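Local coordinates for flagellar hook-associated protein 2 (PDB 6KTY) that forms the cap at the tip of the bacterial flagellum and probably helps flagellin monomers polymerise there as the filament elongates, at the interface of chains A and B. Sequence-based numbering; all coordinates share one arbitrary frame. Chains: chain A/B, Flagellar hook-associated protein 2.

The interface of chains A and B. Residues chain A 32-33, 158, 172, 174; chain B 43, 99, 101, 116.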
# COMPACT_ATOMS: atom_id res chain seq x y z
N ASP A 32 -4.69 21.13 -9.90
CA ASP A 32 -3.82 20.09 -9.35
C ASP A 32 -4.33 19.90 -7.95
O ASP A 32 -4.28 20.83 -7.13
CB ASP A 32 -2.36 20.61 -9.34
CG ASP A 32 -1.35 19.63 -8.67
OD1 ASP A 32 -1.64 18.43 -8.40
OD2 ASP A 32 -0.20 20.09 -8.44
N TYR A 33 -4.85 18.71 -7.67
CA TYR A 33 -5.53 18.45 -6.41
C TYR A 33 -4.85 17.29 -5.68
O TYR A 33 -4.56 16.26 -6.28
CB TYR A 33 -7.01 18.16 -6.69
CG TYR A 33 -7.76 19.37 -7.25
CD1 TYR A 33 -8.17 20.38 -6.40
CD2 TYR A 33 -8.06 19.49 -8.62
CE1 TYR A 33 -8.84 21.50 -6.88
CE2 TYR A 33 -8.74 20.63 -9.11
CZ TYR A 33 -9.13 21.62 -8.23
OH TYR A 33 -9.82 22.74 -8.61
N ASP A 158 -4.73 19.03 0.20
CA ASP A 158 -3.45 19.75 0.25
C ASP A 158 -2.78 19.65 1.64
O ASP A 158 -2.24 20.62 2.16
CB ASP A 158 -3.67 21.21 -0.14
CG ASP A 158 -4.03 21.38 -1.64
OD1 ASP A 158 -3.75 20.48 -2.47
OD2 ASP A 158 -4.57 22.45 -1.97
N LEU A 172 -14.40 18.94 -2.51
CA LEU A 172 -12.93 18.89 -2.54
C LEU A 172 -12.31 19.27 -3.87
O LEU A 172 -11.27 19.93 -3.92
CB LEU A 172 -12.46 17.51 -2.12
CG LEU A 172 -12.79 17.29 -0.65
CD1 LEU A 172 -12.11 16.08 -0.10
CD2 LEU A 172 -12.36 18.57 0.11
N PRO A 174 -13.80 21.11 -7.00
CA PRO A 174 -15.01 21.79 -7.46
C PRO A 174 -15.40 21.36 -8.87
O PRO A 174 -14.56 21.38 -9.78
CB PRO A 174 -14.60 23.28 -7.44
CG PRO A 174 -13.55 23.36 -6.40
CD PRO A 174 -12.77 22.08 -6.55
N LYS B 43 2.23 21.98 -2.20
CA LYS B 43 1.90 23.40 -2.33
C LYS B 43 1.87 24.05 -0.96
O LYS B 43 1.42 23.43 -0.01
CB LYS B 43 0.51 23.57 -2.94
CG LYS B 43 0.34 23.04 -4.33
CD LYS B 43 -1.15 23.07 -4.70
CE LYS B 43 -1.54 21.96 -5.67
NZ LYS B 43 -2.31 20.85 -4.96
N LYS B 99 -5.08 29.99 -5.08
CA LYS B 99 -6.39 29.41 -5.44
C LYS B 99 -7.12 29.16 -4.13
O LYS B 99 -6.55 28.58 -3.21
CB LYS B 99 -6.20 28.10 -6.23
CG LYS B 99 -7.44 27.18 -6.35
CD LYS B 99 -7.02 25.76 -6.81
CE LYS B 99 -7.68 24.65 -6.00
NZ LYS B 99 -7.39 24.74 -4.52
N GLN B 101 -10.69 27.90 -2.08
CA GLN B 101 -11.99 27.24 -2.15
C GLN B 101 -12.56 27.10 -0.76
O GLN B 101 -11.83 27.18 0.26
CB GLN B 101 -11.87 25.89 -2.87
CG GLN B 101 -10.97 24.88 -2.14
CD GLN B 101 -10.73 23.59 -2.99
OE1 GLN B 101 -10.06 23.63 -4.03
NE2 GLN B 101 -11.28 22.49 -2.54
N LEU B 116 -9.94 27.41 2.35
CA LEU B 116 -8.64 26.82 2.06
C LEU B 116 -7.97 27.67 0.98
O LEU B 116 -8.54 27.87 -0.10
CB LEU B 116 -8.82 25.38 1.55
CG LEU B 116 -7.59 24.68 0.89
CD1 LEU B 116 -6.51 24.44 1.94
CD2 LEU B 116 -7.99 23.34 0.22
O HOH W 1 0.22 21.40 1.28
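B:Lys43 reaches across to A:Asp32 and A:Asp158 where two copies of an internal fragment of the flagellar cap protein FliD, lacking both ends of the full-length protein, meet in a largely polar patch of their interface; side chains of one subunit donate to backbone carbonyls and a carboxylate of the other. FliD is a homopentamer, whereas the deposited assembly holds four copies, so this pairing may not be the one in the cap. The ammonium NZ of B:Lys43 forms a salt bridge to the carboxylate OD1 of A:Asp158 at 2.9 Å, approaching from above the carboxylate plane. The same NZ donates to the backbone O of A:Asp32, again from above the plane, 55° out of it. A bend at chi4 (105°) turns NZ towards both acceptors, while CE lies 3.6 Å from A:Asp32 OD2; that second carboxylate may add electrostatic support without touching NZ. A water also links the backbone O atoms of A:Asp158 and B:Lys43, 2.7 Å from each.

Further along, B:Gln101 gives NE2 to the backbone O of A:Leu172 at 2.9 Å, a nearly straight bond with the acceptor close to the amide plane. Its OE1 lies in plane at the edge of the A:Tyr33 ring, 3.8 Å from CE1. B:Lys99 crosses A:Tyr33 at about a right angle, its chi3 bend carrying CE to 3.5 Å from CE1. The chi4 bend (-58°) then directs NZ to B:Gln101 OE1, 2.9 Å away, probably helping to fix which end of the amide faces A:Leu172.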